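Local coordinates for putative membrane transport protein (Vibrio parahaemolyticus RIMD 2210633, PDB 3CK6) that probably takes up zinc as a zinc:proton symporter of the CorA metal ion transporter family, its cytoplasmic domain forming a funnel-shaped homopentamer, at residues E64-S68 against F186-Q190; Y152-I156 against A179-I183. The protein carries 1 engineered substitution. All coordinates share one frame; numbering follows the deposited sequence.

Contact 1: residues E64-S68 against F186-Q190; sequences ESRPS and FIRPQ
P67 sits against one turn of helix 173-199, its CA 5.1 Å from that of Q190, where the extended residues 64-68 lead from helix 54-60 into strand 68-71. In this cytoplasmic domain of a CorA-family transporter, the loop leading into edge strand 68-71 packs on a helix: the strand is the outermost of the chain's mixed sheet on this side, and its approach rests on a helix kinked at F186 and P189. P67 carries the contact. Its CG lies 3.4 Å from the carbonyl oxygen F186 O, its CD meets the ring of F186 at CD1 (3.8 Å), and its CB lies over the backbone at Q190 N and CA. The F186 oxygen is not left to that carbon neighbour, for it also accepts the helical bond from Q190 N. The proline ring and F186 cross at about a right angle. P67 and P189 meet at a slant, CB to CB, at 3.9 Å.

Q190 flanks the P67 ring, its side chain also touching L81 of strand 77-83. It sends CG away from its own N (chi1 -168°), and a bend at chi2 turns OE1 toward P67, 3.7 Å from CG of that proline. The same oxygen accepts from the backbone N of R82, and the arginine also forms a cation-pi pair with the F186 ring. R66 touches P189 CB with NH2, while its NE makes a salt bridge to E224 of the second subunit, tying this loop to the neighbouring subunit. The polar link between the two backbones is one water, which donates to P67 O at 2.7 Å and to P189 O at 2.8 Å.

Contact 2: residues Y152-I156 against A179-I183; sequences YLDTI and ALISI
Y152, L153 and I156 face A179, L180 and I183 across a nearly antiparallel helix pair, helix 134-161 against helix 173-199, in the helical part of the CorA-type cytoplasmic domain. The two short segments run at 152° to each other with their axes 11.7 Å apart, a wide spacing bridged entirely by side chains. The contact between them is apolar, and each helix keeps its own backbone hydrogen bonds.

The aliphatic contacts come first. L180 reaches across with its CD2 methyl, which meets CD2 of L153 at 4.0 Å and comes within 4.2 Å of CG2 of I156; both pairs approach at a slant. I156 divides its two branches between neighbours: CG2 goes to L180, while CD1, at the end of the other branch, comes within 4.1 Å of the methyl of A179. Helix 209-246 packs on this layer too, with I222 on L153, L230 on L180 and I226 on I183.

The aromatic contacts belong to Y152. With CG anti to its backbone N (chi1 177°), the ring extends across the gap between the helices. I84, P92 and E93 from loops also pack on this tyrosine. CE2 meets CD1 of I183 at 3.8 Å, the two side chains crossing obliquely. At the far end of the ring the A179 methyl lies at the edge, close to the ring plane, with its CB 3.2 Å from Y152 OH.

In the fold
Helix 173-199 is shared: residues 179-183 serve contact 2 and residues 186-190, a little further on, serve contact 1, with the two centres 16 Å apart. The first partners come in the order 64-68, then 152-156, so contact 2 is nested within the chain loop that contact 1 closes. Contact 1 joins the helix to the loop entering the edge strand of the mixed sheet, whereas contact 2 joins it to helix 134-161. Side chains of helix 209-246 touch both, and both also touch the second subunit. One helix thus connects the sheet to the helical part of the domain while flanking a subunit boundary of the funnel-shaped pentamer.

Contact 1: residues E64-S68 against F186-Q190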
loop_
_atom_site.group_PDB
_atom_site.type_symbol
_atom_site.label_atom_id
_atom_site.label_comp_id
_atom_site.label_asym_id
_atom_site.label_seq_id
_atom_site.Cartn_x
_atom_site.Cartn_y
_atom_site.Cartn_z
ATOM N N GLU E 64 27.671 -8.170 -0.507
ATOM C CA GLU E 64 26.371 -7.726 0.003
ATOM C C GLU E 64 25.281 -8.678 -0.463
ATOM O O GLU E 64 25.434 -9.347 -1.494
ATOM C CB GLU E 64 26.046 -6.315 -0.492
ATOM C CG GLU E 64 27.178 -5.247 -0.342
ATOM C CD GLU E 64 27.096 -4.419 0.941
ATOM O OE1 GLU E 64 27.667 -3.292 0.962
ATOM O OE2 GLU E 64 26.471 -4.874 1.929
ATOM N N SER E 65 24.184 -8.740 0.295
ATOM C CA SER E 65 23.052 -9.596 -0.060
ATOM C C SER E 65 21.798 -9.149 0.690
ATOM O O SER E 65 21.884 -8.421 1.698
ATOM C CB SER E 65 23.361 -11.062 0.278
ATOM O OG SER E 65 23.597 -11.179 1.683
ATOM N N ARG E 66 20.642 -9.567 0.179
ATOM C CA ARG E 66 19.379 -9.485 0.901
ATOM C C ARG E 66 18.655 -10.850 0.829
ATOM O O ARG E 66 18.813 -11.598 -0.147
ATOM C CB ARG E 66 18.503 -8.373 0.344
ATOM C CG ARG E 66 17.954 -8.719 -1.056
ATOM C CD ARG E 66 17.096 -7.594 -1.600
ATOM N NE ARG E 66 15.731 -7.541 -1.060
ATOM C CZ ARG E 66 14.684 -8.213 -1.546
ATOM N NH1 ARG E 66 14.817 -9.051 -2.577
ATOM N NH2 ARG E 66 13.485 -8.044 -0.999
ATOM N N PRO E 67 17.865 -11.196 1.869
ATOM C CA PRO E 67 17.068 -12.418 1.688
ATOM C C PRO E 67 16.206 -12.359 0.426
ATOM O O PRO E 67 15.567 -11.339 0.126
ATOM C CB PRO E 67 16.186 -12.467 2.939
ATOM C CG PRO E 67 17.002 -11.700 3.985
ATOM C CD PRO E 67 17.669 -10.588 3.201
ATOM N N SER E 68 16.195 -13.466 -0.308
ATOM C CA SER E 68 15.538 -13.499 -1.592
ATOM C C SER E 68 15.494 -14.913 -2.138
ATOM O O SER E 68 16.265 -15.798 -1.729
ATOM C CB SER E 68 16.261 -12.591 -2.602
ATOM O OG SER E 68 17.671 -12.760 -2.518
ATOM N N PHE E 186 16.047 -7.201 7.478
ATOM C CA PHE E 186 16.183 -8.506 6.809
ATOM C C PHE E 186 14.977 -9.438 6.948
ATOM O O PHE E 186 14.751 -10.318 6.109
ATOM C CB PHE E 186 17.424 -9.207 7.324
ATOM C CG PHE E 186 18.694 -8.426 7.066
ATOM C CD1 PHE E 186 19.065 -8.109 5.759
ATOM C CD2 PHE E 186 19.480 -7.986 8.118
ATOM C CE1 PHE E 186 20.237 -7.390 5.491
ATOM C CE2 PHE E 186 20.664 -7.251 7.862
ATOM C CZ PHE E 186 21.031 -6.960 6.535
ATOM N N ILE E 187 14.237 -9.275 8.027
ATOM C CA ILE E 187 13.164 -10.211 8.306
ATOM C C ILE E 187 11.931 -9.985 7.432
ATOM O O ILE E 187 11.268 -10.936 7.038
ATOM C CB ILE E 187 12.938 -10.352 9.821
ATOM C CG1 ILE E 187 14.157 -11.101 10.375
ATOM C CG2 ILE E 187 11.666 -11.125 10.121
ATOM C CD1 ILE E 187 14.094 -11.398 11.843
ATOM N N ARG E 188 11.679 -8.728 7.070
ATOM C CA ARG E 188 10.673 -8.415 6.053
ATOM C C ARG E 188 10.968 -9.123 4.694
ATOM O O ARG E 188 10.134 -9.903 4.210
ATOM C CB ARG E 188 10.516 -6.892 5.921
ATOM C CG ARG E 188 9.302 -6.435 5.125
ATOM C CD ARG E 188 8.812 -5.069 5.639
ATOM N NE ARG E 188 7.361 -5.072 5.873
ATOM C CZ ARG E 188 6.775 -5.361 7.038
ATOM N NH1 ARG E 188 5.447 -5.347 7.127
ATOM N NH2 ARG E 188 7.504 -5.665 8.117
ATOM N N PRO E 189 12.167 -8.897 4.088
ATOM C CA PRO E 189 12.537 -9.674 2.879
ATOM C C PRO E 189 12.498 -11.201 3.032
ATOM O O PRO E 189 12.172 -11.899 2.059
ATOM C CB PRO E 189 13.992 -9.255 2.620
ATOM C CG PRO E 189 14.152 -7.978 3.251
ATOM C CD PRO E 189 13.205 -7.902 4.425
ATOM N N GLN E 190 12.845 -11.715 4.217
ATOM C CA GLN E 190 12.826 -13.163 4.482
ATOM C C GLN E 190 11.427 -13.722 4.312
ATOM O O GLN E 190 11.244 -14.824 3.787
ATOM C CB GLN E 190 13.303 -13.448 5.907
ATOM C CG GLN E 190 13.608 -14.930 6.228
ATOM C CD GLN E 190 15.041 -15.091 6.737
ATOM O OE1 GLN E 190 15.948 -14.440 6.214
ATOM N NE2 GLN E 190 15.244 -15.911 7.780
HETATM O O HOH W 1 12.941 -11.337 -0.538
#

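Contact 2: residues Y152-I156 against A179-I183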
loop_
_atom_site.group_PDB
_atom_site.type_symbol
_atom_site.label_atom_id
_atom_site.label_comp_id
_atom_site.label_asym_id
_atom_site.label_seq_id
_atom_site.Cartn_x
_atom_site.Cartn_y
_atom_site.Cartn_z
ATOM N N TYR E 152 15.593 -14.772 20.252
ATOM C CA TYR E 152 16.154 -13.432 20.411
ATOM C C TYR E 152 15.070 -12.389 20.700
ATOM O O TYR E 152 15.229 -11.550 21.590
ATOM C CB TYR E 152 16.999 -13.029 19.200
ATOM C CG TYR E 152 17.543 -11.620 19.268
ATOM C CD1 TYR E 152 18.503 -11.262 20.216
ATOM C CD2 TYR E 152 17.104 -10.643 18.375
ATOM C CE1 TYR E 152 18.993 -9.959 20.272
ATOM C CE2 TYR E 152 17.598 -9.347 18.421
ATOM C CZ TYR E 152 18.533 -9.013 19.363
ATOM O OH TYR E 152 19.013 -7.719 19.399
ATOM N N LEU E 153 13.976 -12.447 19.949
ATOM C CA LEU E 153 12.864 -11.524 20.167
ATOM C C LEU E 153 12.332 -11.576 21.595
ATOM O O LEU E 153 11.921 -10.550 22.124
ATOM C CB LEU E 153 11.737 -11.725 19.151
ATOM C CG LEU E 153 12.024 -11.127 17.770
ATOM C CD1 LEU E 153 10.927 -11.493 16.760
ATOM C CD2 LEU E 153 12.263 -9.596 17.842
ATOM N N ASP E 154 12.377 -12.758 22.213
ATOM C CA ASP E 154 12.026 -12.943 23.622
ATOM C C ASP E 154 12.888 -12.085 24.542
ATOM O O ASP E 154 12.389 -11.589 25.530
ATOM C CB ASP E 154 12.164 -14.406 24.056
ATOM C CG ASP E 154 11.034 -15.290 23.551
ATOM O OD1 ASP E 154 9.965 -14.754 23.169
ATOM O OD2 ASP E 154 11.224 -16.533 23.543
ATOM N N THR E 155 14.177 -11.937 24.217
ATOM C CA THR E 155 15.093 -11.125 25.021
ATOM C C THR E 155 14.720 -9.656 24.886
ATOM O O THR E 155 14.894 -8.876 25.816
ATOM C CB THR E 155 16.582 -11.320 24.622
ATOM O OG1 THR E 155 16.844 -10.702 23.354
ATOM C CG2 THR E 155 16.949 -12.786 24.564
ATOM N N ILE E 156 14.220 -9.280 23.711
ATOM C CA ILE E 156 13.776 -7.901 23.487
ATOM C C ILE E 156 12.479 -7.649 24.257
ATOM O O ILE E 156 12.324 -6.617 24.930
ATOM C CB ILE E 156 13.653 -7.559 21.976
ATOM C CG1 ILE E 156 15.060 -7.500 21.352
ATOM C CG2 ILE E 156 12.902 -6.225 21.777
ATOM C CD1 ILE E 156 15.098 -7.515 19.828
ATOM N N ALA E 179 17.963 -2.539 17.828
ATOM C CA ALA E 179 17.962 -3.972 17.594
ATOM C C ALA E 179 16.828 -4.370 16.662
ATOM O O ALA E 179 17.046 -5.117 15.712
ATOM C CB ALA E 179 17.884 -4.716 18.917
ATOM N N LEU E 180 15.633 -3.833 16.914
ATOM C CA LEU E 180 14.438 -4.142 16.130
ATOM C C LEU E 180 14.541 -3.664 14.689
ATOM O O LEU E 180 14.262 -4.447 13.799
ATOM C CB LEU E 180 13.164 -3.595 16.788
ATOM C CG LEU E 180 12.700 -4.250 18.096
ATOM C CD1 LEU E 180 11.786 -3.300 18.883
ATOM C CD2 LEU E 180 11.983 -5.575 17.781
ATOM N N ILE E 181 14.957 -2.417 14.437
ATOM C CA ILE E 181 15.086 -1.980 13.027
ATOM C C ILE E 181 16.172 -2.731 12.251
ATOM O O ILE E 181 15.987 -3.012 11.052
ATOM C CB ILE E 181 15.167 -0.452 12.801
ATOM C CG1 ILE E 181 16.492 0.117 13.333
ATOM C CG2 ILE E 181 13.905 0.238 13.400
ATOM C CD1 ILE E 181 16.862 1.548 12.822
ATOM N N SER E 182 17.258 -3.094 12.940
ATOM C CA SER E 182 18.314 -3.933 12.363
ATOM C C SER E 182 17.771 -5.302 11.925
ATOM O O SER E 182 18.102 -5.757 10.827
ATOM C CB SER E 182 19.496 -4.100 13.324
ATOM O OG SER E 182 20.060 -2.849 13.690
ATOM N N ILE E 183 16.953 -5.940 12.773
ATOM C CA ILE E 183 16.281 -7.230 12.458
ATOM C C ILE E 183 15.290 -7.064 11.328
ATOM O O ILE E 183 15.221 -7.910 10.395
ATOM C CB ILE E 183 15.455 -7.822 13.687
ATOM C CG1 ILE E 183 16.322 -8.074 14.929
ATOM C CG2 ILE E 183 14.747 -9.111 13.325
ATOM C CD1 ILE E 183 17.709 -8.612 14.686
#